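PDB 3TQV: nicotinate-nucleotide pyrophosphorylase, which probably catalyses the conversion of quinolinate and phosphoribosyl pyrophosphate into nicotinate mononucleotide, carbon dioxide and diphosphate, a step of NAD biosynthesis. Local coordinates for residues T105-R108 and T109-F113; T120-V123 and T124-V128; K143-P146 and G147-L150; A235-I238 and A239-K242. All coordinates share one frame; numbering follows the deposited sequence.

Interaction 1. Residues T105-R108 and T109-F113; sequences TAER and TILNF
Arg-108 and Leu-111 make the tight part of this helical contact. The arginine leaves the backbone with CG anti to N (chi1 -153°), then bends at chi2 and chi3, which carries its guanidinium forward along the helix to Leu-111. Leu-111 CG lies over one face of that flat group, 3.3 Å above its plane and offset toward the rim, while Asn-112 sits at the edge. Beneath them the backbone is ordinary alpha-helix: Leu-111 N bonds to Glu-107 O at 3.0 Å, and Ile-110 N to Ala-106 O at the same length. On another flank Ile-110 CD1 rests on Ala-106 CB at 3.9 Å. The looser side belongs to Glu-107, partly exposed, whose extended chain runs alongside Leu-111 and meets it through CG and CD2, 4.0 Å apart. Alongside the turn between Thr-105 and Thr-109, a water lies 2.8 Å from Thr-105 O and 2.6 Å from Thr-109 OG1. Helix 100-130 is enclosed here by its own domain and by the dimer: Thr-109 faces helix 16-31, Ile-110 packs on helix 61-71, Leu-111 meets strand 281-285, and Arg-108 lies against Arg-142 of the second subunit.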
loop_
_atom_site.group_PDB
_atom_site.type_symbol
_atom_site.label_atom_id
_atom_site.label_comp_id
_atom_site.label_asym_id
_atom_site.label_seq_id
_atom_site.Cartn_x
_atom_site.Cartn_y
_atom_site.Cartn_z
ATOM N N THR B 105 4.042 -18.342 -12.935
ATOM C CA THR B 105 4.142 -16.958 -13.358
ATOM C C THR B 105 3.010 -16.137 -12.760
ATOM O O THR B 105 3.229 -15.027 -12.274
ATOM C CB THR B 105 4.153 -16.849 -14.888
ATOM O OG1 THR B 105 5.343 -17.482 -15.389
ATOM C CG2 THR B 105 4.126 -15.389 -15.320
ATOM N N ALA B 106 1.804 -16.695 -12.786
ATOM C CA ALA B 106 0.647 -16.036 -12.188
ATOM C C ALA B 106 0.871 -15.741 -10.699
ATOM O O ALA B 106 0.380 -14.737 -10.156
ATOM C CB ALA B 106 -0.594 -16.891 -12.372
ATOM N N GLU B 107 1.649 -16.620 -10.072
ATOM C CA GLU B 107 1.747 -16.715 -8.624
ATOM C C GLU B 107 1.866 -15.395 -7.850
ATOM O O GLU B 107 0.935 -14.979 -7.147
ATOM C CB GLU B 107 2.917 -17.612 -8.258
ATOM C CG GLU B 107 2.947 -17.949 -6.792
ATOM C CD GLU B 107 4.163 -18.761 -6.410
ATOM O OE1 GLU B 107 4.649 -19.532 -7.265
ATOM O OE2 GLU B 107 4.632 -18.621 -5.258
ATOM N N ARG B 108 3.033 -14.771 -7.966
ATOM C CA ARG B 108 3.393 -13.602 -7.184
ATOM C C ARG B 108 2.338 -12.484 -7.320
ATOM O O ARG B 108 1.878 -11.924 -6.317
ATOM C CB ARG B 108 4.778 -13.122 -7.633
ATOM C CG ARG B 108 5.605 -12.368 -6.607
ATOM C CD ARG B 108 4.866 -12.092 -5.317
ATOM N NE ARG B 108 4.985 -13.227 -4.421
ATOM C CZ ARG B 108 4.378 -13.325 -3.247
ATOM N NH1 ARG B 108 3.596 -12.349 -2.817
ATOM N NH2 ARG B 108 4.566 -14.403 -2.501
ATOM N N THR B 109 1.952 -12.184 -8.562
ATOM C CA THR B 109 0.922 -11.188 -8.835
ATOM C C THR B 109 -0.379 -11.549 -8.128
ATOM O O THR B 109 -0.951 -10.729 -7.434
ATOM C CB THR B 109 0.667 -11.004 -10.367
ATOM O OG1 THR B 109 1.898 -10.749 -11.054
ATOM C CG2 THR B 109 -0.278 -9.848 -10.629
ATOM N N ILE B 110 -0.853 -12.775 -8.295
ATOM C CA ILE B 110 -2.082 -13.184 -7.611
ATOM C C ILE B 110 -2.024 -12.890 -6.117
ATOM O O ILE B 110 -2.879 -12.184 -5.570
ATOM C CB ILE B 110 -2.376 -14.680 -7.760
ATOM C CG1 ILE B 110 -2.728 -15.015 -9.208
ATOM C CG2 ILE B 110 -3.512 -15.067 -6.846
ATOM C CD1 ILE B 110 -3.079 -16.502 -9.423
ATOM N N LEU B 111 -1.019 -13.428 -5.441
ATOM C CA LEU B 111 -1.031 -13.283 -4.004
ATOM C C LEU B 111 -0.618 -11.893 -3.516
ATOM O O LEU B 111 -0.925 -11.512 -2.388
ATOM C CB LEU B 111 -0.364 -14.463 -3.280
ATOM C CG LEU B 111 1.094 -14.873 -3.275
ATOM C CD1 LEU B 111 1.676 -14.580 -1.909
ATOM C CD2 LEU B 111 1.153 -16.358 -3.547
ATOM N N ASN B 112 0.010 -11.107 -4.384
ATOM C CA ASN B 112 0.224 -9.694 -4.069
ATOM C C ASN B 112 -1.072 -8.892 -3.998
ATOM O O ASN B 112 -1.157 -7.893 -3.286
ATOM C CB ASN B 112 1.187 -9.036 -5.052
ATOM C CG ASN B 112 2.631 -9.279 -4.691
ATOM O OD1 ASN B 112 3.532 -9.015 -5.482
ATOM N ND2 ASN B 112 2.858 -9.803 -3.496
ATOM N N PHE B 113 -2.083 -9.315 -4.744
ATOM C CA PHE B 113 -3.383 -8.663 -4.633
ATOM C C PHE B 113 -4.184 -9.140 -3.419
ATOM O O PHE B 113 -4.812 -8.335 -2.721
ATOM C CB PHE B 113 -4.203 -8.829 -5.907
ATOM C CG PHE B 113 -3.883 -7.820 -6.970
ATOM C CD1 PHE B 113 -3.085 -8.159 -8.043
ATOM C CD2 PHE B 113 -4.399 -6.540 -6.903
ATOM C CE1 PHE B 113 -2.816 -7.254 -9.026
ATOM C CE2 PHE B 113 -4.130 -5.624 -7.896
ATOM C CZ PHE B 113 -3.336 -5.976 -8.956
HETATM O O HOH W 1 3.864 -12.441 -11.441
#

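Interaction 2. Residues T120-V123 and T124-V128; sequences TATV and TNKLV
Thr-124 turns its hydroxyl beside its own backbone N (chi1 -53°), and from there OG1 reaches back one turn to Thr-120 O. This is the common intrahelical threonine motif, set in the C-terminal part of the long helix 100-130, which packs here on strand 137-139 and helix 149-159 of the barrel. Thr-120 O is gripped twice: OG1 of Thr-124 donates at 2.9 Å and the backbone N of Thr-124 at 3.2 Å, the two coming from opposite faces of the carbonyl plane. A buried hydroxyl is thereby satisfied within its own helix. The hydroxyl of Thr-120 goes elsewhere, to Gln-152 of helix 149-159, and that of Thr-122 bonds to Ser-118 O and to the backbone N of Ile-57. With its OG1 so engaged, Thr-122 offers the methyl CG2 to Lys-126. The lysine chain, itself exposed, bends at chi2 and crosses the threonine obliquely, bringing NZ to 3.5 Å from CG2. Leu-127, on a different flank, is buried and touches Leu-138 of strand 137-139 and Val-269, a residue predicted to bind substrate. Leu-127 CG also passes 3.7 Å from Val-123 O.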
loop_
_atom_site.group_PDB
_atom_site.type_symbol
_atom_site.label_atom_id
_atom_site.label_comp_id
_atom_site.label_asym_id
_atom_site.label_seq_id
_atom_site.Cartn_x
_atom_site.Cartn_y
_atom_site.Cartn_z
ATOM N N THR B 120 -6.115 -5.009 4.012
ATOM C CA THR B 120 -7.041 -3.927 4.252
ATOM C C THR B 120 -8.350 -4.395 4.868
ATOM O O THR B 120 -8.829 -3.783 5.820
ATOM C CB THR B 120 -7.313 -3.113 2.989
ATOM O OG1 THR B 120 -6.136 -2.373 2.657
ATOM C CG2 THR B 120 -8.472 -2.120 3.222
ATOM N N ALA B 121 -8.932 -5.470 4.347
ATOM C CA ALA B 121 -10.219 -5.944 4.880
ATOM C C ALA B 121 -10.069 -6.396 6.322
ATOM O O ALA B 121 -10.887 -6.068 7.172
ATOM C CB ALA B 121 -10.798 -7.061 4.023
ATOM N N THR B 122 -9.003 -7.133 6.595
ATOM C CA THR B 122 -8.717 -7.647 7.935
ATOM C C THR B 122 -8.469 -6.546 8.989
ATOM O O THR B 122 -8.890 -6.678 10.146
ATOM C CB THR B 122 -7.526 -8.638 7.877
ATOM O OG1 THR B 122 -7.811 -9.651 6.897
ATOM C CG2 THR B 122 -7.237 -9.277 9.244
ATOM N N VAL B 123 -7.806 -5.460 8.603
ATOM C CA VAL B 123 -7.659 -4.324 9.517
ATOM C C VAL B 123 -9.036 -3.804 9.906
ATOM O O VAL B 123 -9.327 -3.532 11.068
ATOM C CB VAL B 123 -6.965 -3.124 8.846
ATOM C CG1 VAL B 123 -6.633 -2.082 9.894
ATOM C CG2 VAL B 123 -5.745 -3.566 8.096
ATOM N N THR B 124 -9.870 -3.633 8.893
ATOM C CA THR B 124 -11.169 -3.049 9.095
ATOM C C THR B 124 -11.911 -3.943 10.072
ATOM O O THR B 124 -12.278 -3.516 11.175
ATOM C CB THR B 124 -11.921 -2.942 7.755
ATOM O OG1 THR B 124 -11.089 -2.255 6.814
ATOM C CG2 THR B 124 -13.251 -2.200 7.920
ATOM N N ASN B 125 -12.082 -5.204 9.691
ATOM C CA ASN B 125 -12.773 -6.102 10.576
ATOM C C ASN B 125 -12.311 -6.043 12.041
ATOM O O ASN B 125 -13.147 -6.026 12.952
ATOM C CB ASN B 125 -12.773 -7.536 10.062
ATOM C CG ASN B 125 -13.812 -8.375 10.766
ATOM O OD1 ASN B 125 -14.999 -8.047 10.721
ATOM N ND2 ASN B 125 -13.380 -9.433 11.451
ATOM N N LYS B 126 -11.005 -6.022 12.290
ATOM C CA LYS B 126 -10.573 -5.862 13.675
ATOM C C LYS B 126 -11.309 -4.700 14.348
ATOM O O LYS B 126 -12.056 -4.902 15.299
ATOM C CB LYS B 126 -9.051 -5.705 13.794
ATOM C CG LYS B 126 -8.327 -7.023 14.050
ATOM C CD LYS B 126 -7.034 -7.125 13.233
ATOM C CE LYS B 126 -6.492 -8.554 13.175
ATOM N NZ LYS B 126 -5.403 -8.675 12.147
ATOM N N LEU B 127 -11.110 -3.490 13.842
ATOM C CA LEU B 127 -11.757 -2.309 14.407
ATOM C C LEU B 127 -13.240 -2.536 14.590
ATOM O O LEU B 127 -13.789 -2.181 15.616
ATOM C CB LEU B 127 -11.528 -1.086 13.520
ATOM C CG LEU B 127 -10.047 -0.737 13.367
ATOM C CD1 LEU B 127 -9.871 0.723 13.043
ATOM C CD2 LEU B 127 -9.319 -1.070 14.652
ATOM N N VAL B 128 -13.882 -3.146 13.599
ATOM C CA VAL B 128 -15.314 -3.391 13.672
ATOM C C VAL B 128 -15.677 -4.303 14.841
ATOM O O VAL B 128 -16.568 -3.983 15.634
ATOM C CB VAL B 128 -15.895 -3.943 12.346
ATOM C CG1 VAL B 128 -17.420 -3.938 12.401
ATOM C CG2 VAL B 128 -15.435 -3.102 11.176
#

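Interaction 3. Residues K143-P146 and G147-L150; sequences KTIP and GFRL
Ile-145 O accepts the backbone N of Phe-148 at 2.8 Å, closing a type II beta turn just ahead of helix 149-159. Gly-147 takes the third position with phi 88°, and Phe-148 follows at the N-cap. The Phe-148 ring points its edge at the turn's carbonyls: both Ile-145 O and Pro-146 O lie in its plane, the latter 3.4 Å from CD2. Behind the turn, CB of Ile-145 and CB of Phe-148 pack at 4.2 Å. One step outward, Thr-144 CG2 lies 3.7 Å from Arg-149 CA; the fit of the guanidinium against this threonine is doubtful in the model. Bends at chi2 and chi3 curl the arginine back over the preceding loop, where NH1 bonds to Arg-142 O. The turn and the first residue of the helix are further held from across the dimer, the carboxylate of Glu-29 of the second subunit taking the backbone N of Gly-147 with one oxygen and that of Arg-149 with the other, while at the start of the loop Lys-143, predicted to bind substrate, pairs with a phosphate ion probably from the crystallisation liquor. The whole segment links strand 137-139 to helix 149-159, with Ile-145 and Phe-148 resting on Met-116 of helix 100-130.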
loop_
_atom_site.group_PDB
_atom_site.type_symbol
_atom_site.label_atom_id
_atom_site.label_comp_id
_atom_site.label_asym_id
_atom_site.label_seq_id
_atom_site.Cartn_x
_atom_site.Cartn_y
_atom_site.Cartn_z
ATOM N N LYS B 143 -7.501 8.659 2.410
ATOM C CA LYS B 143 -6.112 8.274 2.664
ATOM C C LYS B 143 -5.871 6.851 2.152
ATOM O O LYS B 143 -5.858 5.867 2.900
ATOM C CB LYS B 143 -5.729 8.456 4.136
ATOM C CG LYS B 143 -5.892 9.905 4.655
ATOM C CD LYS B 143 -5.569 9.993 6.143
ATOM C CE LYS B 143 -5.102 11.386 6.570
ATOM N NZ LYS B 143 -6.184 12.360 6.316
ATOM N N THR B 144 -5.659 6.787 0.845
ATOM C CA THR B 144 -5.681 5.568 0.080
ATOM C C THR B 144 -4.345 5.371 -0.666
ATOM O O THR B 144 -3.603 6.342 -0.884
ATOM C CB THR B 144 -6.822 5.714 -0.924
ATOM O OG1 THR B 144 -7.908 4.861 -0.552
ATOM C CG2 THR B 144 -6.361 5.418 -2.340
ATOM N N ILE B 145 -4.030 4.133 -1.053
ATOM C CA ILE B 145 -2.899 3.900 -1.956
ATOM C C ILE B 145 -3.253 4.328 -3.383
ATOM O O ILE B 145 -4.239 3.866 -3.947
ATOM C CB ILE B 145 -2.454 2.432 -2.008
ATOM C CG1 ILE B 145 -2.371 1.848 -0.597
ATOM C CG2 ILE B 145 -1.103 2.340 -2.741
ATOM C CD1 ILE B 145 -1.538 2.704 0.364
ATOM N N PRO B 146 -2.448 5.216 -3.969
ATOM C CA PRO B 146 -2.837 5.737 -5.273
ATOM C C PRO B 146 -3.193 4.623 -6.260
ATOM O O PRO B 146 -2.480 3.621 -6.343
ATOM C CB PRO B 146 -1.587 6.499 -5.706
ATOM C CG PRO B 146 -1.073 7.065 -4.409
ATOM C CD PRO B 146 -1.283 5.930 -3.425
ATOM N N GLY B 147 -4.301 4.807 -6.979
ATOM C CA GLY B 147 -4.744 3.871 -7.992
ATOM C C GLY B 147 -5.624 2.783 -7.420
ATOM O O GLY B 147 -6.168 1.963 -8.151
ATOM N N PHE B 148 -5.739 2.770 -6.100
ATOM C CA PHE B 148 -6.447 1.725 -5.375
ATOM C C PHE B 148 -7.549 2.341 -4.547
ATOM O O PHE B 148 -7.872 1.825 -3.477
ATOM C CB PHE B 148 -5.497 0.977 -4.436
ATOM C CG PHE B 148 -4.604 0.002 -5.132
ATOM C CD1 PHE B 148 -4.922 -1.350 -5.150
ATOM C CD2 PHE B 148 -3.446 0.439 -5.767
ATOM C CE1 PHE B 148 -4.121 -2.270 -5.810
ATOM C CE2 PHE B 148 -2.610 -0.462 -6.421
ATOM C CZ PHE B 148 -2.947 -1.841 -6.442
ATOM N N ARG B 149 -8.108 3.445 -5.034
ATOM C CA ARG B 149 -9.198 4.110 -4.332
ATOM C C ARG B 149 -10.391 3.176 -4.182
ATOM O O ARG B 149 -10.817 2.871 -3.070
ATOM C CB ARG B 149 -9.619 5.378 -5.073
ATOM C CG ARG B 149 -10.999 5.875 -4.705
ATOM C CD ARG B 149 -11.053 6.608 -3.378
ATOM N NE ARG B 149 -10.350 7.883 -3.471
ATOM C CZ ARG B 149 -9.311 8.184 -2.711
ATOM N NH1 ARG B 149 -8.896 7.304 -1.811
ATOM N NH2 ARG B 149 -8.696 9.344 -2.839
ATOM N N LEU B 150 -10.914 2.712 -5.312
ATOM C CA LEU B 150 -12.077 1.841 -5.298
ATOM C C LEU B 150 -11.752 0.460 -4.709
ATOM O O LEU B 150 -12.526 -0.100 -3.925
ATOM C CB LEU B 150 -12.673 1.734 -6.707
ATOM C CG LEU B 150 -13.400 3.003 -7.177
ATOM C CD1 LEU B 150 -13.851 2.859 -8.622
ATOM C CD2 LEU B 150 -14.593 3.352 -6.275
#

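Interaction 4. Residues A235-I238 and A239-K242; sequences AVSI and ARGK
The C-terminal end of helix 229-239, on the rim of the alpha/beta barrel domain, is where Val-236 meets Arg-240. Two main-chain bonds finish the helix: Ala-239 N to Ala-235 O at 2.7 Å and Arg-240 N to Val-236 O at 2.9 Å. Ala-239 N also makes a weak bond to Val-236 O, 3.2 Å away, which leaves that carbonyl shared between two donors at the last turn. Arg-240, the first residue to leave helical angles, carries its chain back along the helix; extended through chi1 and chi2, it bends at chi3 (-45°) and sets the guanidinium with one face over Val-236 O. Its NH2 comes 4.0 Å from Val-236 CG1, an oblique and rather loose crossing on an exposed surface. Beyond it the chain reverses: Lys-242 N bonds to Ala-239 O at 2.6 Å, and Gly-241 adopts phi 82°, as the third residue of a type II turn does. Lys-242 CG then lies 3.7 Å from Ile-238 O. Inside, Ala-235 and Ala-239 touch Leu-245 of strand 244-248. A helix end turning tightly into the next parallel strand is the return half of a beta-alpha-beta crossover.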
loop_
_atom_site.group_PDB
_atom_site.type_symbol
_atom_site.label_atom_id
_atom_site.label_comp_id
_atom_site.label_asym_id
_atom_site.label_seq_id
_atom_site.Cartn_x
_atom_site.Cartn_y
_atom_site.Cartn_z
ATOM N N ALA B 235 -21.270 17.149 22.047
ATOM C CA ALA B 235 -21.661 17.166 20.639
ATOM C C ALA B 235 -22.831 16.243 20.385
ATOM O O ALA B 235 -23.841 16.647 19.798
ATOM C CB ALA B 235 -20.470 16.779 19.740
ATOM N N VAL B 236 -22.686 15.001 20.828
ATOM C CA VAL B 236 -23.745 14.016 20.710
ATOM C C VAL B 236 -25.081 14.540 21.232
ATOM O O VAL B 236 -26.095 14.399 20.553
ATOM C CB VAL B 236 -23.393 12.712 21.450
ATOM C CG1 VAL B 236 -24.616 11.790 21.507
ATOM C CG2 VAL B 236 -22.181 12.027 20.792
ATOM N N SER B 237 -25.089 15.135 22.430
ATOM C CA SER B 237 -26.314 15.750 22.960
ATOM C C SER B 237 -26.862 16.810 22.014
ATOM O O SER B 237 -28.053 16.815 21.685
ATOM C CB SER B 237 -26.090 16.391 24.332
ATOM O OG SER B 237 -26.026 15.419 25.355
ATOM N N ILE B 238 -25.987 17.714 21.593
ATOM C CA ILE B 238 -26.371 18.785 20.689
ATOM C C ILE B 238 -26.928 18.255 19.370
ATOM O O ILE B 238 -27.854 18.839 18.808
ATOM C CB ILE B 238 -25.169 19.733 20.421
ATOM C CG1 ILE B 238 -24.763 20.438 21.720
ATOM C CG2 ILE B 238 -25.490 20.742 19.327
ATOM C CD1 ILE B 238 -23.557 21.327 21.582
ATOM N N ALA B 239 -26.379 17.145 18.890
ATOM C CA ALA B 239 -26.637 16.741 17.512
ATOM C C ALA B 239 -27.757 15.729 17.394
ATOM O O ALA B 239 -28.316 15.535 16.311
ATOM C CB ALA B 239 -25.347 16.216 16.831
ATOM N N ARG B 240 -28.075 15.084 18.512
ATOM C CA ARG B 240 -29.097 14.054 18.537
ATOM C C ARG B 240 -30.365 14.550 17.851
ATOM O O ARG B 240 -30.975 15.540 18.269
ATOM C CB ARG B 240 -29.385 13.637 19.973
ATOM C CG ARG B 240 -30.283 12.425 20.092
ATOM C CD ARG B 240 -30.819 12.221 21.507
ATOM N NE ARG B 240 -29.811 12.381 22.556
ATOM C CZ ARG B 240 -28.765 11.581 22.742
ATOM N NH1 ARG B 240 -28.553 10.551 21.924
ATOM N NH2 ARG B 240 -27.918 11.827 23.738
ATOM N N GLY B 241 -30.722 13.864 16.770
ATOM C CA GLY B 241 -31.905 14.169 15.991
ATOM C C GLY B 241 -31.725 15.295 14.992
ATOM O O GLY B 241 -32.628 15.591 14.211
ATOM N N LYS B 242 -30.560 15.932 15.020
ATOM C CA LYS B 242 -30.304 17.086 14.169
ATOM C C LYS B 242 -29.400 16.721 12.993
ATOM O O LYS B 242 -29.874 16.587 11.862
ATOM C CB LYS B 242 -29.673 18.214 14.982
ATOM C CG LYS B 242 -30.486 18.652 16.182
ATOM C CD LYS B 242 -31.351 19.861 15.867
ATOM C CE LYS B 242 -31.788 20.541 17.149
ATOM N NZ LYS B 242 -32.148 19.535 18.191
#

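In the fold
Interactions 1 and 2 share helix 100-130, their centres 22 Å apart, and that helix runs from the N-terminal domain into the barrel. Interaction 3 bridges toward the first: Phe-113 CE2 packs on Phe-148 CE1 at 3.9 Å, and both contacts touch the second subunit. There Arg-108 of one chain approaches Arg-142 and Lys-143 of the other, residues predicted to bind substrate, which is consistent with an active site built at the dimer interface, as in related enzymes; the phosphate at Lys-143 is probably from the crystallisation liquor. Interaction 2 reaches the predicted substrate site from within the chain, the Leu-127 and Val-269 side chains about 4 Å apart. Interaction 4 is peripheral, its centre 48 Å from that of interaction 1.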